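Local coordinates for protein toluene, o-xylene monooxygenase oxygenase subunit (Pseudomonas stutzeri, PDB 2INC) that forms part of the hydroxylase of a diiron monooxygenase that probably uses molecular oxygen to hydroxylate aromatic compounds such as toluene and o-xylene, at residues F68-D72 / R259-A263; T119-L124 / E182-W186; D154-W158 / D253-H257. All blocks are in the same frame, centred on the assembly; numbering follows the deposited sequence.

Contact 1: F68-D72 / R259-A263; sequences FRDPD and RWSSA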
loop_
_atom_site.group_PDB
_atom_site.type_symbol
_atom_site.label_atom_id
_atom_site.label_comp_id
_atom_site.label_asym_id
_atom_site.label_seq_id
_atom_site.Cartn_x
_atom_site.Cartn_y
_atom_site.Cartn_z
ATOM N N PHE B 68 -20.131 -25.064 -1.474
ATOM C CA PHE B 68 -20.507 -24.151 -0.417
ATOM C C PHE B 68 -19.835 -22.793 -0.571
ATOM O O PHE B 68 -18.645 -22.704 -0.900
ATOM C CB PHE B 68 -20.125 -24.728 0.971
ATOM C CG PHE B 68 -20.438 -23.781 2.115
ATOM C CD1 PHE B 68 -21.766 -23.548 2.496
ATOM C CD2 PHE B 68 -19.413 -23.069 2.775
ATOM C CE1 PHE B 68 -22.081 -22.625 3.529
ATOM C CE2 PHE B 68 -19.718 -22.178 3.816
ATOM C CZ PHE B 68 -21.023 -21.951 4.199
ATOM N N ARG B 69 -20.603 -21.732 -0.305
ATOM C CA ARG B 69 -20.122 -20.362 -0.395
ATOM C C ARG B 69 -20.533 -19.621 0.881
ATOM O O ARG B 69 -21.713 -19.595 1.221
ATOM C CB ARG B 69 -20.697 -19.659 -1.650
ATOM C CG ARG B 69 -20.376 -20.356 -2.980
ATOM C CD ARG B 69 -18.897 -20.121 -3.325
ATOM N NE ARG B 69 -18.471 -20.754 -4.602
ATOM C CZ ARG B 69 -17.957 -21.982 -4.709
ATOM N NH1 ARG B 69 -17.586 -22.444 -5.902
ATOM N NH2 ARG B 69 -17.799 -22.774 -3.661
ATOM N N ASP B 70 -19.560 -19.026 1.586
ATOM C CA ASP B 70 -19.809 -18.088 2.702
ATOM C C ASP B 70 -20.648 -16.918 2.201
ATOM O O ASP B 70 -20.204 -16.213 1.288
ATOM C CB ASP B 70 -18.475 -17.512 3.201
ATOM C CG ASP B 70 -18.633 -16.499 4.338
ATOM O OD1 ASP B 70 -17.588 -15.930 4.801
ATOM O OD2 ASP B 70 -19.779 -16.296 4.811
ATOM N N PRO B 71 -21.842 -16.690 2.813
ATOM C CA PRO B 71 -22.686 -15.545 2.401
ATOM C C PRO B 71 -22.031 -14.171 2.625
ATOM O O PRO B 71 -22.330 -13.223 1.880
ATOM C CB PRO B 71 -23.972 -15.726 3.255
ATOM C CG PRO B 71 -23.554 -16.532 4.422
ATOM C CD PRO B 71 -22.492 -17.487 3.881
ATOM N N ASP B 72 -21.110 -14.057 3.602
ATOM C CA ASP B 72 -20.346 -12.830 3.785
ATOM C C ASP B 72 -19.098 -12.769 2.866
ATOM O O ASP B 72 -18.483 -11.738 2.748
ATOM C CB ASP B 72 -19.909 -12.682 5.269
ATOM C CG ASP B 72 -21.076 -12.327 6.209
ATOM O OD1 ASP B 72 -21.966 -13.191 6.432
ATOM O OD2 ASP B 72 -21.103 -11.192 6.733
ATOM N N ARG B 259 -24.943 -16.541 10.249
ATOM C CA ARG B 259 -25.203 -16.408 8.805
ATOM C C ARG B 259 -24.575 -17.535 7.967
ATOM O O ARG B 259 -25.231 -18.110 7.101
ATOM C CB ARG B 259 -24.744 -15.061 8.283
ATOM C CG ARG B 259 -25.674 -13.882 8.701
ATOM C CD ARG B 259 -25.443 -12.674 7.819
ATOM N NE ARG B 259 -24.106 -12.088 7.976
ATOM C CZ ARG B 259 -23.778 -11.206 8.917
ATOM N NH1 ARG B 259 -24.661 -10.853 9.832
ATOM N NH2 ARG B 259 -22.553 -10.695 8.975
ATOM N N TRP B 260 -23.319 -17.886 8.237
ATOM C CA TRP B 260 -22.691 -18.963 7.479
ATOM C C TRP B 260 -23.212 -20.315 7.935
ATOM O O TRP B 260 -23.322 -21.229 7.097
ATOM C CB TRP B 260 -21.162 -18.880 7.447
ATOM C CG TRP B 260 -20.377 -19.459 8.635
ATOM C CD1 TRP B 260 -19.755 -18.753 9.615
ATOM C CD2 TRP B 260 -20.029 -20.839 8.857
ATOM N NE1 TRP B 260 -19.077 -19.620 10.479
ATOM C CE2 TRP B 260 -19.244 -20.896 10.031
ATOM C CE3 TRP B 260 -20.318 -22.048 8.191
ATOM C CZ2 TRP B 260 -18.744 -22.070 10.511
ATOM C CZ3 TRP B 260 -19.854 -23.212 8.694
ATOM C CH2 TRP B 260 -19.064 -23.236 9.840
ATOM N N SER B 261 -23.564 -20.436 9.230
ATOM C CA SER B 261 -24.113 -21.695 9.756
ATOM C C SER B 261 -25.468 -21.963 9.070
ATOM O O SER B 261 -25.751 -23.086 8.662
ATOM C CB SER B 261 -24.269 -21.658 11.268
ATOM O OG SER B 261 -23.008 -21.551 11.901
ATOM N N SER B 262 -26.250 -20.893 8.906
ATOM C CA SER B 262 -27.525 -21.003 8.243
ATOM C C SER B 262 -27.337 -21.366 6.751
ATOM O O SER B 262 -28.057 -22.207 6.232
ATOM C CB SER B 262 -28.348 -19.723 8.448
ATOM O OG SER B 262 -29.574 -19.875 7.764
ATOM N N ALA B 263 -26.330 -20.790 6.084
ATOM C CA ALA B 263 -26.093 -21.112 4.677
ATOM C C ALA B 263 -25.724 -22.560 4.511
ATOM O O ALA B 263 -26.172 -23.212 3.560
ATOM C CB ALA B 263 -25.065 -20.185 4.049
#

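Contact 2: T119-L124 / E182-W186; sequences TPARYL and ERDVW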
loop_
_atom_site.group_PDB
_atom_site.type_symbol
_atom_site.label_atom_id
_atom_site.label_comp_id
_atom_site.label_asym_id
_atom_site.label_seq_id
_atom_site.Cartn_x
_atom_site.Cartn_y
_atom_site.Cartn_z
ATOM N N THR B 119 -16.072 -12.251 34.106
ATOM C CA THR B 119 -14.707 -12.604 33.844
ATOM C C THR B 119 -14.406 -14.113 33.619
ATOM O O THR B 119 -13.474 -14.427 32.834
ATOM C CB THR B 119 -13.750 -11.936 34.810
ATOM O OG1 THR B 119 -14.079 -12.358 36.102
ATOM C CG2 THR B 119 -13.929 -10.384 34.725
ATOM N N PRO B 120 -15.154 -15.044 34.273
ATOM C CA PRO B 120 -14.888 -16.456 33.969
ATOM C C PRO B 120 -15.193 -16.869 32.559
ATOM O O PRO B 120 -14.780 -17.944 32.140
ATOM C CB PRO B 120 -15.797 -17.235 34.929
ATOM C CG PRO B 120 -16.081 -16.291 36.029
ATOM C CD PRO B 120 -16.108 -14.922 35.405
ATOM N N ALA B 121 -15.886 -16.027 31.812
ATOM C CA ALA B 121 -16.135 -16.309 30.412
ATOM C C ALA B 121 -14.832 -16.438 29.579
ATOM O O ALA B 121 -14.902 -16.924 28.455
ATOM C CB ALA B 121 -17.054 -15.261 29.812
ATOM N N ARG B 122 -13.653 -16.085 30.123
ATOM C CA ARG B 122 -12.429 -16.321 29.359
ATOM C C ARG B 122 -12.288 -17.837 29.059
ATOM O O ARG B 122 -11.806 -18.229 27.984
ATOM C CB ARG B 122 -11.188 -15.715 30.032
ATOM C CG ARG B 122 -10.568 -16.528 31.180
ATOM C CD ARG B 122 -9.193 -15.952 31.497
ATOM N NE ARG B 122 -8.603 -16.658 32.653
ATOM C CZ ARG B 122 -8.700 -16.219 33.886
ATOM N NH1 ARG B 122 -9.306 -15.051 34.107
ATOM N NH2 ARG B 122 -8.144 -16.899 34.880
ATOM N N TYR B 123 -12.730 -18.683 29.995
ATOM C CA TYR B 123 -12.700 -20.144 29.774
ATOM C C TYR B 123 -13.714 -20.529 28.697
ATOM O O TYR B 123 -13.419 -21.256 27.738
ATOM C CB TYR B 123 -12.888 -20.915 31.113
ATOM C CG TYR B 123 -11.693 -20.652 32.008
ATOM C CD1 TYR B 123 -10.522 -21.372 31.828
ATOM C CD2 TYR B 123 -11.710 -19.657 32.990
ATOM C CE1 TYR B 123 -9.402 -21.122 32.583
ATOM C CE2 TYR B 123 -10.520 -19.389 33.760
ATOM C CZ TYR B 123 -9.413 -20.130 33.542
ATOM O OH TYR B 123 -8.209 -19.917 34.238
ATOM N N LEU B 124 -14.915 -20.049 28.817
ATOM C CA LEU B 124 -15.917 -20.477 27.886
ATOM C C LEU B 124 -15.554 -20.009 26.448
ATOM O O LEU B 124 -15.691 -20.777 25.516
ATOM C CB LEU B 124 -17.271 -19.938 28.311
ATOM C CG LEU B 124 -18.411 -20.312 27.366
ATOM C CD1 LEU B 124 -18.446 -21.843 26.990
ATOM C CD2 LEU B 124 -19.722 -19.976 28.099
ATOM N N GLU B 182 -11.021 -16.887 38.457
ATOM C CA GLU B 182 -12.005 -17.301 37.440
ATOM C C GLU B 182 -11.964 -18.811 37.242
ATOM O O GLU B 182 -12.972 -19.424 36.939
ATOM C CB GLU B 182 -11.734 -16.627 36.089
ATOM C CG GLU B 182 -12.212 -15.188 36.049
ATOM C CD GLU B 182 -11.288 -14.206 36.785
ATOM O OE1 GLU B 182 -11.795 -13.114 37.159
ATOM O OE2 GLU B 182 -10.087 -14.503 36.949
ATOM N N ARG B 183 -10.789 -19.409 37.347
ATOM C CA ARG B 183 -10.750 -20.871 37.081
ATOM C C ARG B 183 -11.634 -21.643 38.103
ATOM O O ARG B 183 -12.324 -22.594 37.781
ATOM C CB ARG B 183 -9.313 -21.386 37.136
ATOM C CG ARG B 183 -9.223 -22.900 36.802
ATOM C CD ARG B 183 -7.805 -23.328 36.723
ATOM N NE ARG B 183 -7.653 -24.773 36.477
ATOM C CZ ARG B 183 -6.504 -25.338 36.097
ATOM N NH1 ARG B 183 -5.426 -24.609 35.911
ATOM N NH2 ARG B 183 -6.452 -26.639 35.869
ATOM N N ASP B 184 -11.568 -21.234 39.349
ATOM C CA ASP B 184 -12.345 -21.881 40.391
ATOM C C ASP B 184 -13.837 -21.594 40.209
ATOM O O ASP B 184 -14.691 -22.429 40.468
ATOM C CB ASP B 184 -11.849 -21.342 41.683
ATOM C CG ASP B 184 -10.536 -21.962 42.065
ATOM O OD1 ASP B 184 -10.295 -23.142 41.674
ATOM O OD2 ASP B 184 -9.767 -21.307 42.769
ATOM N N VAL B 185 -14.162 -20.405 39.770
ATOM C CA VAL B 185 -15.570 -20.128 39.447
ATOM C C VAL B 185 -16.036 -21.039 38.291
ATOM O O VAL B 185 -17.021 -21.747 38.421
ATOM C CB VAL B 185 -15.784 -18.646 39.083
ATOM C CG1 VAL B 185 -17.244 -18.367 38.778
ATOM C CG2 VAL B 185 -15.396 -17.767 40.232
ATOM N N TRP B 186 -15.327 -21.006 37.152
ATOM C CA TRP B 186 -15.673 -21.857 35.995
ATOM C C TRP B 186 -15.784 -23.348 36.408
ATOM O O TRP B 186 -16.707 -24.046 35.989
ATOM C CB TRP B 186 -14.599 -21.665 34.907
ATOM C CG TRP B 186 -14.601 -22.590 33.757
ATOM C CD1 TRP B 186 -13.623 -23.513 33.451
ATOM C CD2 TRP B 186 -15.580 -22.686 32.708
ATOM N NE1 TRP B 186 -13.932 -24.154 32.302
ATOM C CE2 TRP B 186 -15.121 -23.672 31.810
ATOM C CE3 TRP B 186 -16.817 -22.067 32.471
ATOM C CZ2 TRP B 186 -15.829 -24.045 30.671
ATOM C CZ3 TRP B 186 -17.534 -22.440 31.316
ATOM C CH2 TRP B 186 -17.039 -23.421 30.443
#

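Contact 3: D154-W158 / D253-H257; sequences DHLRW and DAERH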
loop_
_atom_site.group_PDB
_atom_site.type_symbol
_atom_site.label_atom_id
_atom_site.label_comp_id
_atom_site.label_asym_id
_atom_site.label_seq_id
_atom_site.Cartn_x
_atom_site.Cartn_y
_atom_site.Cartn_z
ATOM N N ASP B 154 -12.439 -14.822 15.643
ATOM C CA ASP B 154 -13.415 -14.070 16.473
ATOM C C ASP B 154 -13.510 -14.572 17.897
ATOM O O ASP B 154 -13.635 -13.765 18.820
ATOM C CB ASP B 154 -14.805 -14.133 15.861
ATOM C CG ASP B 154 -14.877 -13.440 14.511
ATOM O OD1 ASP B 154 -15.834 -13.756 13.753
ATOM O OD2 ASP B 154 -13.998 -12.591 14.171
ATOM N N HIS B 155 -13.502 -15.883 18.123
ATOM C CA HIS B 155 -13.631 -16.338 19.498
ATOM C C HIS B 155 -12.365 -15.944 20.251
ATOM O O HIS B 155 -12.434 -15.629 21.436
ATOM C CB HIS B 155 -13.761 -17.887 19.584
ATOM C CG HIS B 155 -15.050 -18.459 19.004
ATOM N ND1 HIS B 155 -16.294 -17.872 19.133
ATOM C CD2 HIS B 155 -15.256 -19.590 18.302
ATOM C CE1 HIS B 155 -17.205 -18.613 18.536
ATOM N NE2 HIS B 155 -16.605 -19.669 18.033
ATOM N N LEU B 156 -11.229 -15.927 19.565
ATOM C CA LEU B 156 -9.974 -15.444 20.217
ATOM C C LEU B 156 -10.065 -13.940 20.558
ATOM O O LEU B 156 -9.613 -13.476 21.607
ATOM C CB LEU B 156 -8.783 -15.684 19.291
ATOM C CG LEU B 156 -7.390 -15.128 19.755
ATOM C CD1 LEU B 156 -7.119 -15.539 21.214
ATOM C CD2 LEU B 156 -6.207 -15.498 18.853
ATOM N N ARG B 157 -10.713 -13.205 19.670
ATOM C CA ARG B 157 -10.955 -11.783 19.885
ATOM C C ARG B 157 -11.793 -11.621 21.157
ATOM O O ARG B 157 -11.485 -10.764 21.995
ATOM C CB ARG B 157 -11.747 -11.269 18.688
ATOM C CG ARG B 157 -11.993 -9.764 18.746
ATOM C CD ARG B 157 -13.053 -9.395 17.789
ATOM N NE ARG B 157 -13.299 -7.932 17.849
ATOM C CZ ARG B 157 -14.469 -7.328 17.606
ATOM N NH1 ARG B 157 -14.556 -5.995 17.724
ATOM N NH2 ARG B 157 -15.548 -8.006 17.249
ATOM N N TRP B 158 -12.833 -12.448 21.344
ATOM C CA TRP B 158 -13.677 -12.265 22.538
ATOM C C TRP B 158 -12.898 -12.603 23.807
ATOM O O TRP B 158 -12.960 -11.884 24.832
ATOM C CB TRP B 158 -14.937 -13.131 22.483
ATOM C CG TRP B 158 -15.805 -12.977 21.357
ATOM C CD1 TRP B 158 -15.759 -12.014 20.385
ATOM C CD2 TRP B 158 -16.942 -13.796 21.062
ATOM N NE1 TRP B 158 -16.802 -12.207 19.485
ATOM C CE2 TRP B 158 -17.509 -13.316 19.868
ATOM C CE3 TRP B 158 -17.503 -14.958 21.658
ATOM C CZ2 TRP B 158 -18.625 -13.895 19.289
ATOM C CZ3 TRP B 158 -18.615 -15.546 21.063
ATOM C CH2 TRP B 158 -19.168 -15.008 19.885
ATOM N N ASP B 253 -20.150 -10.298 15.599
ATOM C CA ASP B 253 -19.410 -11.504 15.156
ATOM C C ASP B 253 -20.349 -12.714 15.220
ATOM O O ASP B 253 -20.469 -13.514 14.261
ATOM C CB ASP B 253 -18.189 -11.780 16.066
ATOM C CG ASP B 253 -17.125 -10.709 15.966
ATOM O OD1 ASP B 253 -17.099 -9.934 14.983
ATOM O OD2 ASP B 253 -16.278 -10.625 16.878
ATOM N N ALA B 254 -21.070 -12.829 16.336
ATOM C CA ALA B 254 -21.951 -13.986 16.504
ATOM C C ALA B 254 -23.003 -14.045 15.383
ATOM O O ALA B 254 -23.315 -15.116 14.884
ATOM C CB ALA B 254 -22.624 -13.936 17.863
ATOM N N GLU B 255 -23.561 -12.894 15.029
ATOM C CA GLU B 255 -24.519 -12.841 13.915
ATOM C C GLU B 255 -23.891 -13.327 12.609
ATOM O O GLU B 255 -24.534 -14.034 11.869
ATOM C CB GLU B 255 -25.065 -11.424 13.764
ATOM C CG GLU B 255 -26.100 -11.042 14.843
ATOM C CD GLU B 255 -26.095 -9.492 15.145
ATOM O OE1 GLU B 255 -25.718 -8.661 14.260
ATOM O OE2 GLU B 255 -26.475 -9.103 16.275
ATOM N N ARG B 256 -22.639 -12.964 12.354
ATOM C CA ARG B 256 -21.897 -13.492 11.194
ATOM C C ARG B 256 -21.758 -15.030 11.182
ATOM O O ARG B 256 -21.984 -15.688 10.160
ATOM C CB ARG B 256 -20.516 -12.844 11.097
ATOM C CG ARG B 256 -19.806 -13.171 9.800
ATOM C CD ARG B 256 -18.618 -12.257 9.532
ATOM N NE ARG B 256 -17.658 -12.226 10.662
ATOM C CZ ARG B 256 -17.575 -11.195 11.483
ATOM N NH1 ARG B 256 -16.721 -11.164 12.503
ATOM N NH2 ARG B 256 -18.380 -10.175 11.292
ATOM N N HIS B 257 -21.351 -15.602 12.323
ATOM C CA HIS B 257 -21.264 -17.033 12.445
ATOM C C HIS B 257 -22.615 -17.699 12.162
ATOM O O HIS B 257 -22.660 -18.739 11.522
ATOM C CB HIS B 257 -20.789 -17.424 13.838
ATOM C CG HIS B 257 -19.531 -16.716 14.254
ATOM N ND1 HIS B 257 -19.174 -16.547 15.581
ATOM C CD2 HIS B 257 -18.585 -16.069 13.524
ATOM C CE1 HIS B 257 -18.028 -15.879 15.645
ATOM N NE2 HIS B 257 -17.656 -15.563 14.412
HETATM O O HOH W 1 -16.073 -14.340 11.063
#

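Contact 1: F68-D72 / R259-A263
A two-pronged salt bridge joins D72 to R259: R259 NE donates to D72 OD1 at 2.9 Å and R259 NH2 to D72 OD2 at 2.7 Å, both nearly straight, so carboxylate and guanidinium meet edge to edge. D72 is held in place by an Asx turn, its backbone N giving a 2.9 Å hydrogen bond to D70 OD2, while D70 OD1 takes the backbone N of L74. The contact thus pins the loop ahead of helix 76-99 onto helix 241-268, one of the long helices of this ferritin-like, all-helical subunit. P71 turns the CG-CD edge of its ring to the helix, CD 3.7 Å from A263 CB and CG 3.5 Å from R259 O. Deeper in, F68 presents its ring edge to the helix: CZ lies 3.8 Å from W260 O, and CE1 3.9 Å from A263 CB. The W260 indole approaches the same ring obliquely, its CE3 4.1 Å from F68 CZ, and both side chains reach C147 on helix 142-172.

Contact 2: T119-L124 / E182-W186
The indole of W186 is a flat shelf, and the bump resting on it is the base of Y123: its CB sits 3.4 Å from the centroid of the five-membered ring, 1° off the ring normal, a textbook CH-pi contact. The planes of the tyrosine ring and the five-membered ring of W186 are nearly parallel (14°), but slid so far, with centroids 5.0 Å apart, that the two rings barely overlap. L124 CB extends the same packing at 3.9 Å from W186 CZ3. At the other end P120 fits against V185, CG to CG1 3.6 Å, with W192 of helix 190-202 touching both. These parts wedge the short helix 182-188 against the N-terminal end of helix 121-138, one of the long helices of a ferritin-like fold. E182 fills the hollow bordered by P120, R122 and Y123: its CB lies over one face of the R122 guanidinium and 3.8 Å from Y123 CE2 at the ring edge. Its carboxylate is held from two directions, OE1 accepting from T119 OG1 at 2.6 Å and also from G179 N, while OE2 forms a 3.0 Å salt bridge with R122 NH1. R122 NH2 reaches back to Y123 OH at 3.1 Å. The outer side faces a neighbouring subunit, whose backbone takes a hydrogen bond from R122 NE and one of whose aromatic rings meets W186 edge-to-face.

Contact 3: D154-W158 / D253-H257
Two buried aspartates face each other across this helix pair: D154 OD2 and D253 OD2 are only 4.0 Å apart, a repulsion offset by the donors around them. R256 sits between the two carboxylates, its NH1 making salt bridges to D154 OD1 at 3.0 Å and, within its own helix, to D253 OD1 at 2.8 Å. D154 OD1 also accepts from H257 NE2 at 2.6 Å, a short His-carboxylate hydrogen bond, and from a water at 2.8 Å that in turn accepts from R256 NE at 2.7 Å. D253 OD2 is served from the opposite helix, by R157 NH2 at 2.7 Å and W158 NE1 at 3.1 Å. Helix 76-99 adds further partners: Y79 OH bonds to D154 OD2, Q83 to D253 OD1, and E87 pairs with R157 NE. Beside this charged centre, W158 lays its edge on the other helix, CH2 4.1 Å from A254 CB, and H155 meets the H257 ring obliquely, CE1 to CE1 4.1 Å.

The axes of the two short segments run antiparallel at 158° and 11.4 Å apart, a spacing wide enough for these side chains to interlock between them. A bundle of long, largely antiparallel helices is the mark of the ferritin-like fold; in its diiron members, inward-facing carboxylates and histidines bind the metals, whereas the coordinates of this contact include no metal.

In the fold
From the N terminus, the chain first meets contact 1 at 68-72, in the loop before helix 76-99, then contact 2 at 119-124 and contact 3 at 154-158 on helix 142-172. Contact 2 closes first, at 182-186; contact 3 follows at 253-257 and contact 1 at 259-263, both on helix 241-268. Contacts 2 and 3 cross, and contact 1 encloses both. Centres lie nearly in a row: contact 3 is about 14 Å from contact 1 and 18 Å from contact 2, and those two are 31 Å apart. The buried core of the helical bundle is tied to a loop toward one end and a short helix toward the other; contacts 1 and 3 touch where D72 packs on R256.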